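Side-chain contacts in transketolase (Campylobacter jejuni, PDB 3L84), which belongs to the thiamine diphosphate-dependent transketolase family and forms a dimer in which each subunit joins two cofactor-binding-type domains to a C-terminal domain: residues Q7-T12 against K287-S292; K47-N52 against L299-W304; T461-P466 against S589-K594; V513-Y518 against E566-A571. All coordinates share one frame; numbering follows the deposited sequence.

The four contacts fall into two pairs on the subunit. Contacts 1 and 2 both lie in the thiamine diphosphate binding domain; their centres are 20 Å apart, their nearest atoms come to about 6 Å without touching, and they involve successive helices, 284-291 and 293-310. Contact 3 joins the pyrimidine binding domain to the C-terminal domain, and contact 4 packs two parts of the C-terminal domain together. These two have centres 16 Å apart and meet directly through the salt bridge of K594 NZ with E566 OE2, 2.7 Å long. The pairs are well separated: the centres of contacts 1 and 4 are 55 Å apart. A glycerol molecule sits at contact 1.

Contact 1: residues Q7-T12 against K287-S292; sequences QEQANT and KIRFES. With GOL (glycerol), chain B.
A buried helix-helix interface in the thiamine diphosphate binding domain, holding a glycerol at one side, brings Q9 of helix 3-24 against R289 and F290 of helix 284-291. The side chain of Q9 lies across the F290 ring: its NE2 stands over the ring centre, 3.4 Å above the plane, and the amide is inclined to the ring by 64°. CB of Q9 meets the same ring farther out, 3.6 Å from F290 CE2, while the backbone O of Q9 is at the ring edge, in plane. With CG anti to the carbonyl carbon (chi1 -75°), the extended chain sets Q9 NE2 over the ring and at the same time against the aliphatic part of R289, 3.3 Å from R289 CG.

The amide is also held at both its polar atoms. NE2 of Q9 donates to O1 of the glycerol at 2.9 Å, and Q9 OE1 is hydrogen-bonded to Y44 OH, which also pairs with R289 NH1. The glycerol, probably from the crystallisation liquor, bridges the two helices, since its O2 donates to the backbone O of R289 at 2.9 Å; S43 OG binds it as well. Helix 3-24 thus packs against helix 284-291 within the thiamine diphosphate binding domain, with the NE2 end of a steeply inclined glutamine amide set over the face of a phenylalanine.

Contact 2: residues K47-N52 against L299-W304; sequences KHNPKN and LEEAKW
One carboxylate, that of E301, is gripped by two asparagine amides from the same turn. N49 ND2 donates to E301 OE1 at 2.8 Å and meets this oxygen nearly head-on along the C-O bond, with the acceptor only moderately tilted from the amide plane of N49. N52 ND2 lies nearer the other oxygen: it donates to E301 OE2 at 2.9 Å, on the syn side but somewhat out of the carboxylate plane, with OE2 in the amide plane of N52. A weak second bond runs from N52 ND2 back to OE1 of E301 at 3.2 Å. Three bonds thus restrain the carboxylate, and the two amides approach it at different tilts, 75° to its plane for N49 and 37° for N52. E301 gets there with CG anti to its own nitrogen (chi1 -179°) and a fully extended chain that carries the carboxylate out from the helix.

The asparagines sit at the two ends of a type I turn, closed by N52 N donating to N49 O, and each amide oxygen has its own partner. N49 OD1 accepts from the backbone N of K51 at 3.0 Å, an Asx turn, which probably helps hold ND2 towards E301, and N52 OD1 pairs with T54 OG1. Beside this, K47 and E300 cross at about a right angle through their carbon chains, with K47 CG 4.0 Å from E300 CD. The ammonium of K47 turns instead to the backbone O of N57.

In the fold, the contact ties the loop between helix 30-42 and strand 60-63 to helix 293-310, whose W304 stacks edge-to-face with W55 of the same loop.

Contact 3: residues T461-P466 against S589-K594; sequences TFRAMP and SNELYK
The guanidinium of R463 is met at its edge, near its plane, by E591 OE2 and by the CB of S589, while the methyl CD2 of L592 approaches it obliquely. NH1 of R463 donates to E591 OE2 at 2.9 Å in a nearly straight salt bridge, the N-H...O angle being 161°. The oxygen lies in the guanidinium plane but is reached on the anti side, tilted out of the carboxylate plane, and the two planes stand 77° apart. R463 extends from CG to NE, so CD as well as NH1 borders the acid, with R463 CD 3.3 Å from E591 OE2.

This joins the end of helix 458-464 in the pyrimidine binding domain to a 3-10 segment, 590-594, of the C-terminal domain, and the bridge is buried. Other polar atoms of the pair have partners as well: R463 NH2 makes a salt bridge with E585, which also binds S589 OG, and E591 OE1 is hydrogen-bonded to S460 OG. Two acids thus share one arginine, which probably favours their ionised form. The dimer interface runs alongside, where the backbone O of A464 accepts from H588 of the second subunit.

Contact 4: residues V513-Y518 against E566-A571; sequences VKNGAY and EKQDKA
Within the C-terminal domain, the short 3-10 turn that leads into strand 518-521 packs on the loop that precedes helix 570-576, through N515 and Q568. The side chain of Q568 lies across N515 at about a right angle, with the two amide planes 84° apart. Its CG sits 3.1 Å from the backbone O of N515, a close approach, and its CD is 3.6 Å from the CA of N515. The side-chain carbons continue the contact, with N515 CB 3.9 Å from Q568 CD. With CG anti to the carbonyl carbon and a bend at chi2 (-49°), the chain of Q568 brings its amide against N515.

N515 is held from its own side. K514 NZ donates to N515 OD1 at 2.8 Å, and the same oxygen accepts from the backbone N of D512, which fixes the orientation of the amide plane. The turn is closed by G516 N donating to V513 O at 2.8 Å, and G516 then takes a positive phi of 83° as the chain swings towards the strand. On the other segment, D569 stands at the N-cap of helix 570-576 and its OD1 accepts from the backbone N of Y572; Q568 is thus the loop residue just before the N-cap.

Y572 also closes on the first segment, its OH bonded to the backbone O of A517, and the side chains of N515 and Y518 touch Y572. Beyond the turn, Y518 enters strand 518-521, which runs antiparallel to strand 554-558 and pairs with S558, while V513 packs on helix 476-488.

Contact 1: residues Q7-T12 against K287-S292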
# COMPACT_ATOMS: atom_id res chain seq x y z
N GLN A 7 -30.91 -21.82 -18.76
CA GLN A 7 -29.93 -21.89 -19.83
C GLN A 7 -30.08 -20.70 -20.78
O GLN A 7 -29.09 -20.06 -21.16
CB GLN A 7 -30.10 -23.17 -20.61
CG GLN A 7 -29.10 -23.34 -21.69
CD GLN A 7 -29.32 -24.63 -22.46
OE1 GLN A 7 -29.27 -24.65 -23.70
NE2 GLN A 7 -29.60 -25.72 -21.72
N GLU A 8 -31.32 -20.37 -21.14
CA GLU A 8 -31.54 -19.23 -22.00
C GLU A 8 -31.11 -17.93 -21.33
O GLU A 8 -30.46 -17.09 -21.93
CB GLU A 8 -33.00 -19.14 -22.44
CG GLU A 8 -33.18 -18.13 -23.60
CD GLU A 8 -34.61 -17.80 -23.94
OE1 GLU A 8 -35.21 -16.97 -23.21
OE2 GLU A 8 -35.13 -18.32 -24.96
N GLN A 9 -31.44 -17.77 -20.04
CA GLN A 9 -31.02 -16.59 -19.27
C GLN A 9 -29.51 -16.48 -19.22
O GLN A 9 -28.95 -15.39 -19.45
CB GLN A 9 -31.64 -16.62 -17.87
CG GLN A 9 -33.10 -16.26 -17.87
CD GLN A 9 -33.65 -16.24 -16.45
OE1 GLN A 9 -33.90 -17.30 -15.86
NE2 GLN A 9 -33.75 -15.05 -15.87
N ALA A 10 -28.83 -17.57 -18.92
CA ALA A 10 -27.36 -17.55 -18.81
C ALA A 10 -26.74 -17.23 -20.15
O ALA A 10 -25.80 -16.42 -20.23
CB ALA A 10 -26.84 -18.88 -18.27
N ASN A 11 -27.25 -17.82 -21.22
CA ASN A 11 -26.69 -17.54 -22.52
C ASN A 11 -26.98 -16.11 -22.99
O ASN A 11 -26.15 -15.51 -23.67
CB ASN A 11 -27.14 -18.60 -23.53
CG ASN A 11 -26.44 -19.93 -23.30
OD1 ASN A 11 -25.34 -19.96 -22.74
ND2 ASN A 11 -27.06 -21.03 -23.70
N THR A 12 -28.11 -15.55 -22.58
CA THR A 12 -28.41 -14.14 -22.85
C THR A 12 -27.33 -13.29 -22.22
O THR A 12 -26.79 -12.38 -22.86
CB THR A 12 -29.81 -13.75 -22.34
OG1 THR A 12 -30.79 -14.56 -23.02
CG2 THR A 12 -30.10 -12.27 -22.63
N LYS A 287 -36.15 -12.08 -21.46
CA LYS A 287 -36.49 -10.66 -21.26
C LYS A 287 -37.53 -10.51 -20.14
O LYS A 287 -37.35 -9.73 -19.20
CB LYS A 287 -37.02 -10.05 -22.56
CG LYS A 287 -37.37 -8.57 -22.49
CD LYS A 287 -38.12 -8.06 -23.71
CE LYS A 287 -38.93 -6.78 -23.44
NZ LYS A 287 -38.03 -5.63 -23.15
N ILE A 288 -38.60 -11.28 -20.25
CA ILE A 288 -39.71 -11.20 -19.30
C ILE A 288 -39.26 -11.67 -17.93
O ILE A 288 -39.58 -11.04 -16.93
CB ILE A 288 -40.90 -12.05 -19.78
CG1 ILE A 288 -41.47 -11.49 -21.08
CG2 ILE A 288 -42.01 -12.15 -18.73
CD1 ILE A 288 -42.34 -12.49 -21.76
N ARG A 289 -38.54 -12.77 -17.88
CA ARG A 289 -38.11 -13.33 -16.60
C ARG A 289 -37.14 -12.40 -15.86
O ARG A 289 -37.35 -12.11 -14.68
CB ARG A 289 -37.52 -14.72 -16.80
CG ARG A 289 -37.04 -15.41 -15.52
CD ARG A 289 -38.10 -15.58 -14.43
NE ARG A 289 -39.30 -16.33 -14.81
CZ ARG A 289 -39.42 -17.65 -14.76
NH1 ARG A 289 -38.41 -18.45 -14.41
NH2 ARG A 289 -40.58 -18.20 -15.07
N PHE A 290 -36.11 -11.91 -16.53
CA PHE A 290 -35.20 -10.95 -15.90
C PHE A 290 -35.94 -9.66 -15.49
O PHE A 290 -35.70 -9.15 -14.39
CB PHE A 290 -34.01 -10.59 -16.80
CG PHE A 290 -32.85 -11.57 -16.78
CD1 PHE A 290 -32.13 -11.79 -15.61
CD2 PHE A 290 -32.45 -12.21 -17.93
CE1 PHE A 290 -31.02 -12.65 -15.61
CE2 PHE A 290 -31.36 -13.02 -17.93
CZ PHE A 290 -30.65 -13.25 -16.77
N GLU A 291 -36.84 -9.13 -16.32
CA GLU A 291 -37.44 -7.84 -16.00
C GLU A 291 -38.50 -7.96 -14.89
O GLU A 291 -38.91 -6.96 -14.31
CB GLU A 291 -37.96 -7.12 -17.27
CG GLU A 291 -39.25 -7.66 -17.88
CD GLU A 291 -39.61 -7.08 -19.28
OE1 GLU A 291 -38.80 -6.32 -19.89
OE2 GLU A 291 -40.70 -7.40 -19.79
N SER A 292 -38.94 -9.18 -14.55
CA SER A 292 -39.88 -9.34 -13.45
C SER A 292 -39.25 -8.91 -12.12
O SER A 292 -39.99 -8.67 -11.18
CB SER A 292 -40.37 -10.79 -13.38
OG SER A 292 -39.34 -11.64 -12.94
C1 GOL B . -35.32 -13.99 -12.36
O1 GOL B . -34.25 -13.95 -13.28
C2 GOL B . -35.49 -12.69 -11.57
O2 GOL B . -35.61 -11.57 -12.44
C3 GOL B . -36.73 -12.75 -10.69
O3 GOL B . -36.68 -13.91 -9.87

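Contact 2: residues K47-N52 against L299-W304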
# COMPACT_ATOMS: atom_id res chain seq x y z
N LYS A 47 -32.56 -9.99 -3.56
CA LYS A 47 -33.66 -9.12 -3.22
C LYS A 47 -33.21 -7.68 -3.46
O LYS A 47 -32.23 -7.21 -2.85
CB LYS A 47 -34.01 -9.35 -1.76
CG LYS A 47 -35.20 -8.60 -1.25
CD LYS A 47 -35.24 -8.64 0.27
CE LYS A 47 -34.12 -7.82 0.89
NZ LYS A 47 -34.41 -7.48 2.25
N HIS A 48 -33.86 -7.01 -4.37
CA HIS A 48 -33.45 -5.68 -4.83
C HIS A 48 -34.58 -5.02 -5.60
O HIS A 48 -35.45 -5.69 -6.15
CB HIS A 48 -32.17 -5.77 -5.68
CG HIS A 48 -32.28 -6.49 -7.00
ND1 HIS A 48 -32.72 -7.79 -7.18
CD2 HIS A 48 -31.90 -6.05 -8.21
CE1 HIS A 48 -32.63 -8.10 -8.47
NE2 HIS A 48 -32.12 -7.06 -9.11
N ASN A 49 -34.56 -3.69 -5.61
CA ASN A 49 -35.52 -2.90 -6.37
C ASN A 49 -34.79 -2.11 -7.47
O ASN A 49 -34.17 -1.10 -7.20
CB ASN A 49 -36.30 -1.94 -5.48
CG ASN A 49 -37.39 -1.25 -6.26
OD1 ASN A 49 -37.48 -1.44 -7.50
ND2 ASN A 49 -38.25 -0.53 -5.57
N PRO A 50 -34.83 -2.62 -8.72
CA PRO A 50 -34.16 -1.93 -9.82
C PRO A 50 -34.59 -0.46 -9.97
O PRO A 50 -33.82 0.34 -10.50
CB PRO A 50 -34.57 -2.77 -11.04
CG PRO A 50 -34.85 -4.11 -10.51
CD PRO A 50 -35.52 -3.84 -9.17
N LYS A 51 -35.80 -0.10 -9.55
CA LYS A 51 -36.27 1.28 -9.69
C LYS A 51 -35.94 2.12 -8.44
O LYS A 51 -36.18 3.33 -8.42
CB LYS A 51 -37.77 1.31 -9.96
CG LYS A 51 -38.18 0.54 -11.20
CD LYS A 51 -37.50 1.03 -12.47
CE LYS A 51 -38.15 0.41 -13.72
NZ LYS A 51 -37.32 0.55 -14.97
N ASN A 52 -35.37 1.49 -7.40
CA ASN A 52 -34.83 2.23 -6.24
C ASN A 52 -33.58 1.54 -5.73
O ASN A 52 -33.60 0.79 -4.75
CB ASN A 52 -35.82 2.41 -5.09
CG ASN A 52 -35.22 3.20 -3.96
OD1 ASN A 52 -34.15 3.83 -4.14
ND2 ASN A 52 -35.81 3.15 -2.78
N LEU A 299 -42.61 -4.74 -4.81
CA LEU A 299 -43.37 -5.37 -3.73
C LEU A 299 -42.49 -5.60 -2.48
O LEU A 299 -42.92 -5.36 -1.36
CB LEU A 299 -43.93 -6.73 -4.17
CG LEU A 299 -45.36 -7.01 -4.59
CD1 LEU A 299 -46.36 -5.84 -4.37
CD2 LEU A 299 -45.47 -7.64 -6.00
N GLU A 300 -41.25 -6.04 -2.66
CA GLU A 300 -40.37 -6.24 -1.50
C GLU A 300 -40.12 -4.93 -0.77
O GLU A 300 -40.19 -4.87 0.44
CB GLU A 300 -39.06 -6.86 -1.90
CG GLU A 300 -39.17 -8.32 -2.32
CD GLU A 300 -39.18 -9.30 -1.15
OE1 GLU A 300 -39.15 -8.89 0.03
OE2 GLU A 300 -39.18 -10.52 -1.43
N GLU A 301 -39.86 -3.86 -1.51
CA GLU A 301 -39.62 -2.60 -0.84
C GLU A 301 -40.90 -2.06 -0.16
O GLU A 301 -40.84 -1.52 0.95
CB GLU A 301 -39.06 -1.54 -1.81
CG GLU A 301 -38.79 -0.23 -1.06
CD GLU A 301 -38.15 0.88 -1.90
OE1 GLU A 301 -37.83 0.66 -3.08
OE2 GLU A 301 -38.00 1.98 -1.37
N ALA A 302 -42.05 -2.28 -0.78
CA ALA A 302 -43.32 -1.85 -0.20
C ALA A 302 -43.58 -2.52 1.14
O ALA A 302 -43.94 -1.86 2.11
CB ALA A 302 -44.46 -2.15 -1.16
N LYS A 303 -43.32 -3.82 1.21
CA LYS A 303 -43.47 -4.60 2.45
C LYS A 303 -42.52 -4.06 3.50
O LYS A 303 -42.88 -3.95 4.70
CB LYS A 303 -43.20 -6.11 2.19
CG LYS A 303 -44.28 -6.80 1.35
CD LYS A 303 -43.92 -8.27 1.06
CE LYS A 303 -44.91 -8.95 0.11
NZ LYS A 303 -44.56 -10.41 -0.05
N TRP A 304 -41.30 -3.71 3.08
CA TRP A 304 -40.32 -3.20 4.01
C TRP A 304 -40.72 -1.82 4.55
O TRP A 304 -40.62 -1.54 5.74
CB TRP A 304 -38.95 -3.14 3.34
CG TRP A 304 -37.88 -2.66 4.28
CD1 TRP A 304 -37.23 -3.42 5.17
CD2 TRP A 304 -37.42 -1.31 4.46
NE1 TRP A 304 -36.36 -2.64 5.89
CE2 TRP A 304 -36.45 -1.35 5.47
CE3 TRP A 304 -37.72 -0.09 3.85
CZ2 TRP A 304 -35.76 -0.20 5.90
CZ3 TRP A 304 -37.02 1.07 4.26
CH2 TRP A 304 -36.06 0.99 5.28

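Contact 3: residues T461-P466 against S589-K594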
# COMPACT_ATOMS: atom_id res chain seq x y z
N THR A 461 2.03 12.62 -1.47
CA THR A 461 1.10 11.63 -2.00
C THR A 461 -0.34 12.05 -1.84
O THR A 461 -1.09 12.04 -2.82
CB THR A 461 1.29 10.29 -1.33
OG1 THR A 461 2.61 9.81 -1.60
CG2 THR A 461 0.26 9.25 -1.78
N PHE A 462 -0.74 12.43 -0.63
CA PHE A 462 -2.12 12.79 -0.40
C PHE A 462 -2.52 14.09 -1.09
O PHE A 462 -3.64 14.19 -1.59
CB PHE A 462 -2.47 12.74 1.11
CG PHE A 462 -2.83 11.39 1.53
CD1 PHE A 462 -1.89 10.43 1.75
CD2 PHE A 462 -4.18 11.08 1.69
CE1 PHE A 462 -2.31 9.08 2.05
CE2 PHE A 462 -4.57 9.81 2.03
CZ PHE A 462 -3.66 8.82 2.16
N ARG A 463 -1.62 15.05 -1.17
CA ARG A 463 -1.92 16.27 -1.90
C ARG A 463 -2.03 15.99 -3.38
O ARG A 463 -2.93 16.57 -4.03
CB ARG A 463 -0.87 17.33 -1.64
CG ARG A 463 -0.95 17.86 -0.22
CD ARG A 463 0.19 18.79 0.05
NE ARG A 463 0.06 19.44 1.36
CZ ARG A 463 1.05 20.06 1.96
NH1 ARG A 463 2.27 20.01 1.46
NH2 ARG A 463 0.82 20.64 3.14
N ALA A 464 -1.24 15.09 -3.95
CA ALA A 464 -1.29 14.80 -5.37
C ALA A 464 -2.53 13.98 -5.75
O ALA A 464 -2.97 14.05 -6.90
CB ALA A 464 -0.05 14.05 -5.81
N MSE A 465 -3.05 13.15 -4.86
CA MSE A 465 -4.24 12.37 -5.13
C MSE A 465 -5.46 13.28 -5.34
O MSE A 465 -5.83 14.06 -4.45
CB MSE A 465 -4.49 11.41 -3.97
CG MSE A 465 -5.75 10.55 -4.18
SE MSE A 465 -6.00 9.13 -2.88
CE MSE A 465 -5.25 9.96 -1.26
N PRO A 466 -6.12 13.16 -6.49
CA PRO A 466 -7.33 13.94 -6.69
C PRO A 466 -8.44 13.64 -5.69
O PRO A 466 -8.49 12.55 -5.11
CB PRO A 466 -7.76 13.57 -8.12
CG PRO A 466 -6.48 13.16 -8.78
CD PRO A 466 -5.73 12.44 -7.72
N SER A 589 8.32 18.12 0.38
CA SER A 589 7.09 18.65 -0.25
C SER A 589 7.43 19.71 -1.34
O SER A 589 7.22 20.93 -1.25
CB SER A 589 6.03 19.05 0.79
OG SER A 589 6.60 19.75 1.88
N ASN A 590 7.93 19.20 -2.46
CA ASN A 590 8.25 20.01 -3.59
C ASN A 590 7.03 20.65 -4.22
O ASN A 590 7.16 21.63 -4.93
CB ASN A 590 9.01 19.22 -4.67
CG ASN A 590 10.49 19.02 -4.38
OD1 ASN A 590 11.09 18.01 -4.80
ND2 ASN A 590 11.10 19.97 -3.74
N GLU A 591 5.83 20.13 -3.97
CA GLU A 591 4.63 20.81 -4.43
C GLU A 591 4.51 22.23 -3.91
O GLU A 591 3.80 23.05 -4.50
CB GLU A 591 3.38 19.98 -4.10
CG GLU A 591 3.06 19.82 -2.61
CD GLU A 591 3.74 18.67 -1.90
OE1 GLU A 591 4.65 18.02 -2.46
OE2 GLU A 591 3.38 18.42 -0.73
N LEU A 592 5.17 22.53 -2.79
CA LEU A 592 5.16 23.89 -2.27
C LEU A 592 5.74 24.91 -3.23
O LEU A 592 5.40 26.09 -3.10
CB LEU A 592 5.88 23.96 -0.94
CG LEU A 592 5.24 23.29 0.28
CD1 LEU A 592 6.05 23.61 1.54
CD2 LEU A 592 3.86 23.75 0.48
N TYR A 593 6.55 24.49 -4.19
CA TYR A 593 7.03 25.44 -5.19
C TYR A 593 5.93 26.01 -6.07
O TYR A 593 6.17 26.99 -6.75
CB TYR A 593 8.11 24.78 -6.05
CG TYR A 593 9.48 24.61 -5.40
CD1 TYR A 593 10.31 25.73 -5.19
CD2 TYR A 593 9.93 23.40 -4.97
CE1 TYR A 593 11.57 25.59 -4.62
CE2 TYR A 593 11.19 23.27 -4.39
CZ TYR A 593 12.01 24.37 -4.24
OH TYR A 593 13.25 24.20 -3.66
N LYS A 594 4.71 25.46 -6.07
CA LYS A 594 3.59 26.09 -6.73
C LYS A 594 3.37 27.50 -6.16
O LYS A 594 3.00 28.41 -6.91
CB LYS A 594 2.34 25.23 -6.60
CG LYS A 594 1.16 25.80 -7.30
CD LYS A 594 0.01 24.82 -7.40
CE LYS A 594 -1.18 25.48 -8.10
NZ LYS A 594 -2.23 24.48 -8.50

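Contact 4: residues V513-Y518 against E566-A571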
# COMPACT_ATOMS: atom_id res chain seq x y z
N VAL A 513 -9.21 29.23 7.59
CA VAL A 513 -8.94 27.85 7.20
C VAL A 513 -9.73 27.47 5.96
O VAL A 513 -9.21 26.73 5.11
CB VAL A 513 -9.24 26.91 8.39
CG1 VAL A 513 -9.11 25.43 8.00
CG2 VAL A 513 -8.30 27.21 9.59
N LYS A 514 -10.95 28.00 5.79
CA LYS A 514 -11.78 27.75 4.61
C LYS A 514 -11.10 28.10 3.29
O LYS A 514 -11.48 27.55 2.24
CB LYS A 514 -13.12 28.52 4.72
CG LYS A 514 -12.99 30.02 4.64
CD LYS A 514 -14.30 30.78 4.77
CE LYS A 514 -14.05 32.23 5.08
NZ LYS A 514 -13.03 32.92 4.26
N ASN A 515 -10.14 29.02 3.32
CA ASN A 515 -9.35 29.42 2.14
C ASN A 515 -8.14 28.56 1.90
O ASN A 515 -7.40 28.82 0.96
CB ASN A 515 -8.92 30.88 2.29
CG ASN A 515 -10.08 31.82 2.50
OD1 ASN A 515 -10.35 32.29 3.63
ND2 ASN A 515 -10.81 32.07 1.43
N GLY A 516 -7.89 27.57 2.76
CA GLY A 516 -6.72 26.69 2.66
C GLY A 516 -5.45 27.25 3.25
O GLY A 516 -4.72 26.55 3.93
N ALA A 517 -5.17 28.50 2.92
CA ALA A 517 -4.08 29.25 3.55
C ALA A 517 -4.63 30.60 3.94
O ALA A 517 -5.55 31.10 3.27
CB ALA A 517 -2.89 29.42 2.59
N TYR A 518 -4.10 31.20 5.01
CA TYR A 518 -4.55 32.52 5.45
C TYR A 518 -3.40 33.22 6.16
O TYR A 518 -2.40 32.59 6.53
CB TYR A 518 -5.80 32.38 6.36
CG TYR A 518 -5.56 31.68 7.66
CD1 TYR A 518 -5.32 32.40 8.81
CD2 TYR A 518 -5.59 30.29 7.76
CE1 TYR A 518 -5.08 31.76 10.02
CE2 TYR A 518 -5.36 29.68 8.95
CZ TYR A 518 -5.13 30.40 10.10
OH TYR A 518 -4.92 29.82 11.32
N GLU A 566 -5.26 26.08 -3.49
CA GLU A 566 -5.21 26.00 -4.95
C GLU A 566 -6.50 26.52 -5.60
O GLU A 566 -6.47 26.90 -6.78
CB GLU A 566 -4.97 24.56 -5.44
CG GLU A 566 -3.62 24.00 -5.10
CD GLU A 566 -3.43 22.61 -5.66
OE1 GLU A 566 -3.92 21.62 -5.04
OE2 GLU A 566 -2.78 22.47 -6.72
N LYS A 567 -7.63 26.49 -4.89
CA LYS A 567 -8.92 26.92 -5.43
C LYS A 567 -9.17 28.42 -5.26
O LYS A 567 -10.17 28.93 -5.77
CB LYS A 567 -10.08 26.20 -4.76
CG LYS A 567 -10.05 24.72 -4.88
CD LYS A 567 -11.27 24.02 -4.26
CE LYS A 567 -12.57 24.28 -5.04
NZ LYS A 567 -12.52 23.98 -6.53
N GLN A 568 -8.31 29.14 -4.55
CA GLN A 568 -8.58 30.55 -4.25
C GLN A 568 -8.30 31.42 -5.45
O GLN A 568 -7.54 31.04 -6.34
CB GLN A 568 -7.74 31.00 -3.05
CG GLN A 568 -7.96 30.18 -1.79
CD GLN A 568 -9.41 30.00 -1.46
OE1 GLN A 568 -9.92 28.85 -1.42
NE2 GLN A 568 -10.09 31.11 -1.24
N ASP A 569 -8.91 32.60 -5.49
CA ASP A 569 -8.67 33.44 -6.65
C ASP A 569 -7.34 34.17 -6.55
O ASP A 569 -6.69 34.18 -5.50
CB ASP A 569 -9.83 34.36 -6.99
CG ASP A 569 -10.14 35.36 -5.93
OD1 ASP A 569 -9.24 35.77 -5.17
OD2 ASP A 569 -11.33 35.81 -5.92
N LYS A 570 -6.90 34.72 -7.67
CA LYS A 570 -5.58 35.33 -7.75
C LYS A 570 -5.43 36.50 -6.79
O LYS A 570 -4.39 36.66 -6.15
CB LYS A 570 -5.29 35.79 -9.18
N ALA A 571 -6.46 37.31 -6.66
CA ALA A 571 -6.44 38.42 -5.72
C ALA A 571 -6.14 37.95 -4.28
O ALA A 571 -5.38 38.58 -3.55
CB ALA A 571 -7.74 39.22 -5.78